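Local coordinates for protein metazoan TIR-STING fusion (Crassostrea gigas, PDB 6WT6) that joins a TIR domain to a STING ligand-binding domain in a single chain, at residues 28-42 with 81-95. Numbering follows the deposited sequence.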
ATOM      1  N   PRO A  28       1.099 -23.808   1.989  1.00 72.15           N
ATOM      2  CA  PRO A  28       1.475 -23.131   3.240  1.00 65.62           C
ATOM      3  C   PRO A  28       0.697 -23.634   4.441  1.00 60.00           C
ATOM      4  O   PRO A  28       1.212 -23.584   5.564  1.00 61.29           O
ATOM      5  CB  PRO A  28       1.167 -21.659   2.939  1.00 65.00           C
ATOM      6  CG  PRO A  28       0.036 -21.718   1.988  1.00 66.96           C
ATOM      7  CD  PRO A  28       0.265 -22.940   1.135  1.00 69.10           C
ATOM      8  N   HIS A  29      -0.515 -24.144   4.237  1.00 53.83           N
ATOM      9  CA  HIS A  29      -1.379 -24.497   5.354  1.00 51.73           C
ATOM     10  C   HIS A  29      -0.936 -25.799   6.012  1.00 51.33           C
ATOM     11  O   HIS A  29      -0.677 -26.799   5.334  1.00 46.90           O
ATOM     12  CB  HIS A  29      -2.828 -24.612   4.883  1.00 48.36           C
ATOM     13  CG  HIS A  29      -3.378 -23.350   4.297  1.00 45.99           C
ATOM     14  ND1 HIS A  29      -4.430 -23.344   3.406  1.00 46.00           N
ATOM     15  CD2 HIS A  29      -3.024 -22.054   4.469  1.00 45.49           C
ATOM     16  CE1 HIS A  29      -4.702 -22.100   3.056  1.00 43.78           C
ATOM     17  NE2 HIS A  29      -3.863 -21.297   3.686  1.00 44.42           N
ATOM     18  N   VAL A  30      -0.848 -25.776   7.342  1.00 52.53           N
ATOM     19  CA  VAL A  30      -0.581 -26.970   8.138  1.00 52.92           C
ATOM     20  C   VAL A  30      -1.626 -27.069   9.243  1.00 52.11           C
ATOM     21  O   VAL A  30      -1.687 -28.066   9.970  1.00 52.36           O
ATOM     22  CB  VAL A  30       0.845 -26.962   8.722  1.00 52.61           C
ATOM     23  CG1 VAL A  30       1.884 -26.878   7.612  1.00 52.03           C
ATOM     24  CG2 VAL A  30       1.015 -25.820   9.700  1.00 49.30           C
ATOM     25  N   TYR A  31      -2.452 -26.033   9.378  1.00 49.67           N
ATOM     26  CA  TYR A  31      -3.574 -26.032  10.305  1.00 49.27           C
ATOM     27  C   TYR A  31      -4.846 -25.646   9.566  1.00 46.26           C
ATOM     28  O   TYR A  31      -4.818 -24.828   8.644  1.00 41.71           O
ATOM     29  CB  TYR A  31      -3.371 -25.057  11.476  1.00 47.32           C
ATOM     30  CG  TYR A  31      -2.045 -25.170  12.186  1.00 46.45           C
ATOM     31  CD1 TYR A  31      -1.754 -26.265  12.985  1.00 45.70           C
ATOM     32  CD2 TYR A  31      -1.094 -24.162  12.080  1.00 46.68           C
ATOM     33  CE1 TYR A  31      -0.543 -26.367  13.646  1.00 44.89           C
ATOM     34  CE2 TYR A  31       0.118 -24.253  12.738  1.00 48.38           C
ATOM     35  CZ  TYR A  31       0.390 -25.358  13.518  1.00 50.58           C
ATOM     36  OH  TYR A  31       1.598 -25.449  14.172  1.00 57.83           O
ATOM     37  N   HIS A  32      -5.967 -26.236   9.990  1.00 48.88           N
ATOM     38  CA  HIS A  32      -7.263 -25.804   9.478  1.00 50.90           C
ATOM     39  C   HIS A  32      -7.660 -24.451  10.054  1.00 51.48           C
ATOM     40  O   HIS A  32      -8.250 -23.622   9.353  1.00 53.96           O
ATOM     41  CB  HIS A  32      -8.338 -26.846   9.790  1.00 54.69           C
ATOM     42  CG  HIS A  32      -8.209 -28.109   8.996  1.00 57.47           C
ATOM     43  ND1 HIS A  32      -7.441 -29.175   9.411  1.00 59.35           N
ATOM     44  CD2 HIS A  32      -8.751 -28.475   7.810  1.00 57.34           C
ATOM     45  CE1 HIS A  32      -7.513 -30.143   8.516  1.00 59.01           C
ATOM     46  NE2 HIS A  32      -8.302 -29.744   7.534  1.00 58.60           N
ATOM     47  N   ALA A  33      -7.355 -24.208  11.326  1.00 48.62           N
ATOM     48  CA  ALA A  33      -7.787 -22.978  11.969  1.00 47.24           C
ATOM     49  C   ALA A  33      -6.779 -22.546  13.023  1.00 48.22           C
ATOM     50  O   ALA A  33      -6.263 -23.372  13.780  1.00 51.64           O
ATOM     51  CB  ALA A  33      -9.171 -23.139  12.607  1.00 46.89           C
ATOM     52  N   PHE A  34      -6.499 -21.247  13.056  1.00 47.14           N
ATOM     53  CA  PHE A  34      -5.772 -20.627  14.151  1.00 51.48           C
ATOM     54  C   PHE A  34      -6.780 -19.949  15.066  1.00 50.86           C
ATOM     55  O   PHE A  34      -7.596 -19.143  14.609  1.00 47.71           O
ATOM     56  CB  PHE A  34      -4.750 -19.607  13.647  1.00 55.55           C
ATOM     57  CG  PHE A  34      -4.099 -18.804  14.744  1.00 56.26           C
ATOM     58  CD1 PHE A  34      -3.130 -19.374  15.557  1.00 60.24           C
ATOM     59  CD2 PHE A  34      -4.447 -17.480  14.958  1.00 56.09           C
ATOM     60  CE1 PHE A  34      -2.526 -18.639  16.565  1.00 59.14           C
ATOM     61  CE2 PHE A  34      -3.846 -16.740  15.966  1.00 57.24           C
ATOM     62  CZ  PHE A  34      -2.884 -17.322  16.769  1.00 58.28           C
ATOM     63  N   ILE A  35      -6.728 -20.288  16.347  1.00 54.32           N
ATOM     64  CA  ILE A  35      -7.617 -19.710  17.346  1.00 59.21           C
ATOM     65  C   ILE A  35      -6.899 -18.520  17.975  1.00 62.01           C
ATOM     66  O   ILE A  35      -5.958 -18.688  18.754  1.00 64.08           O
ATOM     67  CB  ILE A  35      -8.029 -20.749  18.394  1.00 61.16           C
ATOM     68  CG1 ILE A  35      -8.868 -21.842  17.734  1.00 61.41           C
ATOM     69  CG2 ILE A  35      -8.796 -20.097  19.532  1.00 63.36           C
ATOM     70  CD1 ILE A  35      -9.310 -22.929  18.674  1.00 62.66           C
ATOM     71  N   SER A  36      -7.336 -17.314  17.618  1.00 62.11           N
ATOM     72  CA  SER A  36      -6.786 -16.079  18.158  1.00 63.71           C
ATOM     73  C   SER A  36      -7.640 -15.643  19.342  1.00 58.97           C
ATOM     74  O   SER A  36      -8.833 -15.365  19.185  1.00 55.74           O
ATOM     75  CB  SER A  36      -6.743 -14.988  17.089  1.00 72.69           C
ATOM     76  OG  SER A  36      -6.104 -13.820  17.571  1.00 82.21           O
ATOM     77  N   TYR A  37      -7.027 -15.582  20.522  1.00 56.64           N
ATOM     78  CA  TYR A  37      -7.745 -15.256  21.743  1.00 59.37           C
ATOM     79  C   TYR A  37      -6.873 -14.374  22.622  1.00 58.06           C
ATOM     80  O   TYR A  37      -5.645 -14.361  22.501  1.00 53.57           O
ATOM     81  CB  TYR A  37      -8.160 -16.522  22.505  1.00 61.91           C
ATOM     82  CG  TYR A  37      -6.995 -17.366  22.978  1.00 65.21           C
ATOM     83  CD1 TYR A  37      -6.321 -18.212  22.103  1.00 62.18           C
ATOM     84  CD2 TYR A  37      -6.574 -17.327  24.301  1.00 56.80           C
ATOM     85  CE1 TYR A  37      -5.256 -18.985  22.532  1.00 61.09           C
ATOM     86  CE2 TYR A  37      -5.516 -18.096  24.738  1.00 58.47           C
ATOM     87  CZ  TYR A  37      -4.859 -18.922  23.854  1.00 60.71           C
ATOM     88  OH  TYR A  37      -3.804 -19.689  24.292  1.00 63.86           O
ATOM     89  N   CYS A  38      -7.529 -13.623  23.506  1.00 59.97           N
ATOM     90  CA  CYS A  38      -6.824 -12.871  24.536  1.00 61.50           C
ATOM     91  C   CYS A  38      -6.516 -13.801  25.703  1.00 60.64           C
ATOM     92  O   CYS A  38      -7.434 -14.315  26.349  1.00 59.86           O
ATOM     93  CB  CYS A  38      -7.653 -11.678  25.006  1.00 63.93           C
ATOM     94  SG  CYS A  38      -6.932 -10.808  26.423  1.00 71.42           S
ATOM     95  N   ALA A  39      -5.226 -14.018  25.970  1.00 64.09           N
ATOM     96  CA  ALA A  39      -4.838 -14.942  27.029  1.00 69.84           C
ATOM     97  C   ALA A  39      -5.243 -14.449  28.413  1.00 72.23           C
ATOM     98  O   ALA A  39      -5.354 -15.260  29.338  1.00 73.06           O
ATOM     99  CB  ALA A  39      -3.331 -15.190  26.970  1.00 70.54           C
ATOM    100  N   ASP A  40      -5.477 -13.143  28.572  1.00 74.23           N
ATOM    101  CA  ASP A  40      -5.875 -12.599  29.867  1.00 80.92           C
ATOM    102  C   ASP A  40      -7.318 -12.940  30.217  1.00 84.03           C
ATOM    103  O   ASP A  40      -7.630 -13.133  31.398  1.00 88.48           O
ATOM    104  CB  ASP A  40      -5.677 -11.081  29.901  1.00 81.77           C
ATOM    105  CG  ASP A  40      -4.219 -10.679  29.748  1.00 82.73           C
ATOM    106  OD1 ASP A  40      -3.339 -11.469  30.131  1.00 84.23           O
ATOM    107  OD2 ASP A  40      -3.961  -9.563  29.245  1.00 81.61           O
ATOM    108  N   ALA A  41      -8.212 -13.017  29.232  1.00 83.43           N
ATOM    109  CA  ALA A  41      -9.630 -13.231  29.504  1.00 86.23           C
ATOM    110  C   ALA A  41     -10.112 -14.593  29.018  1.00 85.38           C
ATOM    111  O   ALA A  41     -10.391 -15.476  29.837  1.00 85.42           O
ATOM    112  CB  ALA A  41     -10.456 -12.106  28.883  1.00 85.72           C
ATOM    113  N   ASP A  42     -10.229 -14.785  27.701  1.00 83.04           N
ATOM    114  CA  ASP A  42     -10.947 -15.919  27.130  1.00 86.26           C
ATOM    115  C   ASP A  42     -10.071 -17.139  26.881  1.00 83.37           C
ATOM    116  O   ASP A  42     -10.277 -17.841  25.880  1.00 84.61           O
ATOM    117  CB  ASP A  42     -11.623 -15.515  25.819  1.00 90.43           C
ATOM    118  CG  ASP A  42     -12.640 -14.419  25.997  1.00 94.52           C
ATOM    119  OD1 ASP A  42     -13.049 -14.165  27.147  1.00 97.74           O
ATOM    120  OD2 ASP A  42     -13.035 -13.830  24.973  1.00 93.60           O
ATOM    121  N   ILE A  81      -0.656 -17.698  11.532  1.00 42.68           N
ATOM    122  CA  ILE A  81      -1.756 -17.235  10.688  1.00 42.72           C
ATOM    123  C   ILE A  81      -1.489 -17.584   9.227  1.00 42.46           C
ATOM    124  O   ILE A  81      -2.401 -17.983   8.490  1.00 37.78           O
ATOM    125  CB  ILE A  81      -1.977 -15.724  10.883  1.00 39.71           C
ATOM    126  CG1 ILE A  81      -2.414 -15.432  12.322  1.00 41.12           C
ATOM    127  CG2 ILE A  81      -2.996 -15.193   9.887  1.00 37.24           C
ATOM    128  CD1 ILE A  81      -2.534 -13.955  12.639  1.00 40.42           C
ATOM    129  N   HIS A  82      -0.233 -17.448   8.787  1.00 39.94           N
ATOM    130  CA  HIS A  82       0.108 -17.773   7.404  1.00 39.84           C
ATOM    131  C   HIS A  82      -0.163 -19.238   7.089  1.00 41.68           C
ATOM    132  O   HIS A  82      -0.565 -19.569   5.967  1.00 36.56           O
ATOM    133  CB  HIS A  82       1.575 -17.433   7.133  1.00 37.46           C
ATOM    134  CG  HIS A  82       2.003 -17.690   5.721  1.00 36.90           C
ATOM    135  ND1 HIS A  82       1.258 -17.286   4.635  1.00 34.64           N
ATOM    136  CD2 HIS A  82       3.097 -18.310   5.218  1.00 37.64           C
ATOM    137  CE1 HIS A  82       1.876 -17.644   3.523  1.00 33.22           C
ATOM    138  NE2 HIS A  82       2.994 -18.266   3.849  1.00 34.80           N
ATOM    139  N   CYS A  83       0.039 -20.123   8.063  1.00 43.51           N
ATOM    140  CA  CYS A  83      -0.151 -21.554   7.881  1.00 41.57           C
ATOM    141  C   CYS A  83      -1.545 -22.025   8.264  1.00 44.09           C
ATOM    142  O   CYS A  83      -1.799 -23.232   8.253  1.00 48.02           O
ATOM    143  CB  CYS A  83       0.884 -22.328   8.702  1.00 44.27           C
ATOM    144  SG  CYS A  83       2.596 -21.897   8.331  1.00 45.91           S
ATOM    145  N   SER A  84      -2.449 -21.118   8.609  1.00 44.06           N
ATOM    146  CA  SER A  84      -3.803 -21.486   8.989  1.00 49.92           C
ATOM    147  C   SER A  84      -4.769 -21.108   7.875  1.00 49.26           C
ATOM    148  O   SER A  84      -4.803 -19.954   7.433  1.00 45.93           O
ATOM    149  CB  SER A  84      -4.214 -20.819  10.303  1.00 51.41           C
ATOM    150  OG  SER A  84      -3.563 -21.431  11.404  1.00 56.20           O
ATOM    151  N   LYS A  85      -5.542 -22.094   7.423  1.00 50.99           N
ATOM    152  CA  LYS A  85      -6.555 -21.852   6.402  1.00 50.98           C
ATOM    153  C   LYS A  85      -7.567 -20.813   6.873  1.00 48.07           C
ATOM    154  O   LYS A  85      -7.836 -19.829   6.173  1.00 46.38           O
ATOM    155  CB  LYS A  85      -7.232 -23.175   6.051  1.00 55.18           C
ATOM    156  CG  LYS A  85      -8.496 -23.071   5.234  1.00 54.67           C
ATOM    157  CD  LYS A  85      -9.335 -24.315   5.466  1.00 59.34           C
ATOM    158  CE  LYS A  85     -10.480 -24.416   4.491  1.00 60.55           C
ATOM    159  NZ  LYS A  85      -9.986 -24.797   3.147  1.00 63.74           N
ATOM    160  N   ASN A  86      -8.121 -21.004   8.065  1.00 46.89           N
ATOM    161  CA  ASN A  86      -9.030 -20.045   8.669  1.00 48.99           C
ATOM    162  C   ASN A  86      -8.430 -19.506   9.964  1.00 49.48           C
ATOM    163  O   ASN A  86      -7.575 -20.136  10.591  1.00 51.48           O
ATOM    164  CB  ASN A  86     -10.406 -20.675   8.944  1.00 52.12           C
ATOM    165  CG  ASN A  86     -11.171 -20.994   7.664  1.00 52.08           C
ATOM    166  OD1 ASN A  86     -10.985 -22.051   7.061  1.00 54.00           O
ATOM    167  ND2 ASN A  86     -12.045 -20.084   7.254  1.00 50.05           N
ATOM    168  N   VAL A  87      -8.876 -18.314  10.352  1.00 44.83           N
ATOM    169  CA  VAL A  87      -8.518 -17.708  11.630  1.00 45.11           C
ATOM    170  C   VAL A  87      -9.807 -17.477  12.405  1.00 46.31           C
ATOM    171  O   VAL A  87     -10.703 -16.763  11.932  1.00 44.38           O
ATOM    172  CB  VAL A  87      -7.741 -16.391  11.455  1.00 40.75           C
ATOM    173  CG1 VAL A  87      -7.552 -15.705  12.798  1.00 40.87           C
ATOM    174  CG2 VAL A  87      -6.396 -16.656  10.806  1.00 39.48           C
ATOM    175  N   ILE A  88      -9.903 -18.075  13.588  1.00 50.75           N
ATOM    176  CA  ILE A  88     -11.073 -17.953  14.450  1.00 51.61           C
ATOM    177  C   ILE A  88     -10.797 -16.865  15.481  1.00 55.17           C
ATOM    178  O   ILE A  88      -9.873 -16.988  16.295  1.00 58.49           O
ATOM    179  CB  ILE A  88     -11.406 -19.290  15.129  1.00 53.00           C
ATOM    180  CG1 ILE A  88     -11.885 -20.313  14.094  1.00 52.42           C
ATOM    181  CG2 ILE A  88     -12.449 -19.101  16.216  1.00 51.30           C
ATOM    182  CD1 ILE A  88     -12.067 -21.705  14.653  1.00 53.98           C
ATOM    183  N   LEU A  89     -11.589 -15.794  15.444  1.00 55.53           N
ATOM    184  CA  LEU A  89     -11.470 -14.685  16.384  1.00 54.00           C
ATOM    185  C   LEU A  89     -12.466 -14.881  17.520  1.00 60.06           C
ATOM    186  O   LEU A  89     -13.675 -14.956  17.281  1.00 65.28           O
ATOM    187  CB  LEU A  89     -11.720 -13.346  15.689  1.00 51.97           C
ATOM    188  CG  LEU A  89     -10.769 -12.906  14.572  1.00 53.79           C
ATOM    189  CD1 LEU A  89     -11.218 -11.565  14.005  1.00 56.79           C
ATOM    190  CD2 LEU A  89      -9.337 -12.822  15.073  1.00 53.17           C
ATOM    191  N   VAL A  90     -11.959 -14.961  18.749  1.00 62.13           N
ATOM    192  CA  VAL A  90     -12.795 -15.083  19.940  1.00 63.86           C
ATOM    193  C   VAL A  90     -12.998 -13.673  20.489  1.00 68.13           C
ATOM    194  O   VAL A  90     -12.148 -13.143  21.208  1.00 69.25           O
ATOM    195  CB  VAL A  90     -12.171 -16.012  20.981  1.00 63.33           C
ATOM    196  CG1 VAL A  90     -13.119 -16.199  22.156  1.00 63.10           C
ATOM    197  CG2 VAL A  90     -11.813 -17.351  20.354  1.00 63.45           C
ATOM    198  N   ILE A  91     -14.134 -13.069  20.157  1.00 70.45           N
ATOM    199  CA  ILE A  91     -14.401 -11.666  20.444  1.00 74.37           C
ATOM    200  C   ILE A  91     -15.463 -11.598  21.533  1.00 78.55           C
ATOM    201  O   ILE A  91     -16.638 -11.908  21.295  1.00 79.49           O
ATOM    202  CB  ILE A  91     -14.842 -10.906  19.188  1.00 73.26           C
ATOM    203  CG1 ILE A  91     -13.734 -10.949  18.133  1.00 71.92           C
ATOM    204  CG2 ILE A  91     -15.208  -9.473  19.540  1.00 72.16           C
ATOM    205  CD1 ILE A  91     -14.045 -10.153  16.889  1.00 70.50           C
ATOM    206  N   SER A  92     -15.051 -11.176  22.727  1.00 80.05           N
ATOM    207  CA  SER A  92     -15.924 -11.041  23.887  1.00 82.08           C
ATOM    208  C   SER A  92     -15.981  -9.576  24.307  1.00 84.55           C
ATOM    209  O   SER A  92     -15.304  -8.738  23.695  1.00 85.35           O
ATOM    210  CB  SER A  92     -15.416 -11.921  25.032  1.00 83.17           C
ATOM    211  OG  SER A  92     -14.168 -11.456  25.519  1.00 81.61           O
ATOM    212  N   PRO A  93     -16.778  -9.211  25.319  1.00 84.46           N
ATOM    213  CA  PRO A  93     -16.667  -7.842  25.849  1.00 84.26           C
ATOM    214  C   PRO A  93     -15.285  -7.526  26.390  1.00 82.97           C
ATOM    215  O   PRO A  93     -14.806  -6.397  26.231  1.00 79.00           O
ATOM    216  CB  PRO A  93     -17.740  -7.805  26.948  1.00 87.74           C
ATOM    217  CG  PRO A  93     -18.060  -9.237  27.237  1.00 88.67           C
ATOM    218  CD  PRO A  93     -17.922  -9.920  25.919  1.00 86.21           C
ATOM    219  N   ALA A  94     -14.625  -8.498  27.020  1.00 85.98           N
ATOM    220  CA  ALA A  94     -13.285  -8.271  27.548  1.00 86.66           C
ATOM    221  C   ALA A  94     -12.229  -8.278  26.452  1.00 87.22           C
ATOM    222  O   ALA A  94     -11.178  -7.643  26.606  1.00 87.36           O
ATOM    223  CB  ALA A  94     -12.948  -9.321  28.607  1.00 87.02           C
ATOM    224  N   SER A  95     -12.484  -8.984  25.345  1.00 87.12           N
ATOM    225  CA  SER A  95     -11.509  -9.031  24.259  1.00 86.72           C
ATOM    226  C   SER A  95     -11.282  -7.657  23.646  1.00 87.86           C
ATOM    227  O   SER A  95     -10.195  -7.382  23.124  1.00 86.47           O
ATOM    228  CB  SER A  95     -11.961 -10.017  23.179  1.00 84.78           C
ATOM    229  OG  SER A  95     -11.806 -11.360  23.603  1.00 86.44           O
TER
HETATM  230  O   HOH W   1      -4.792 -18.636   4.409  1.00 50.23           O
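Strands 33-36 and 87-91 run side by side as parallel neighbours, their axes 4.6 Å apart at closest approach and 20° from parallel, and they illustrate how the centre of a TIR sheet is zipped together. Ile88, in register with Ile35, bonds to the residues on either side of it: its N donates to Phe34 O at 2.7 Å and its O receives Ser36 N, both nearly along the C=O axis. The ladder starts where Cys83 O accepts two donors, Val30 N in the carbonyl plane on a lone pair and Tyr31 N tilted 20° from it. It ends with Val90 N on Ser36 O.

Side chains alternate between the two faces of the sheet. On one, Ala33 CB meets Ile88 CD1 at 3.8 Å, while Ile35 CG2 reaches Val90 CG2. On the other, Phe34 holds CG anti to its backbone N (chi1 172°), which turns the CD2 corner of the ring to Val87 CG1, near the ring plane at its edge, and to Ile81 CG1, 3.9 Å from Phe34 CD2 and oblique to the ring. Ser84 OG lies against Phe34 CB but bonds to Ala80 O. At the N-terminal end of the pair, Lys85 CA sits over the centre of one face of the His29 ring, 3.8 Å above its plane, and a water links His29 NE2 to Ser84 O. Beyond the strands, Ser92 OG donates to Asp42 OD2 at 2.7 Å, meeting it on the syn side, and accepts from Ser95 N as a helix cap.

Strand 60-62 borders 31-36, and 120-124 borders 84-91, the parallel arrangement expected of the flavodoxin-like TIR fold. The chemistry thus divides the labour: backbone bonds fix the register and mostly apolar side chains, Phe34 among them, pack on the faces, while a carboxylate gripping the N-cap serine ties the loop after one strand to the helix start after the other.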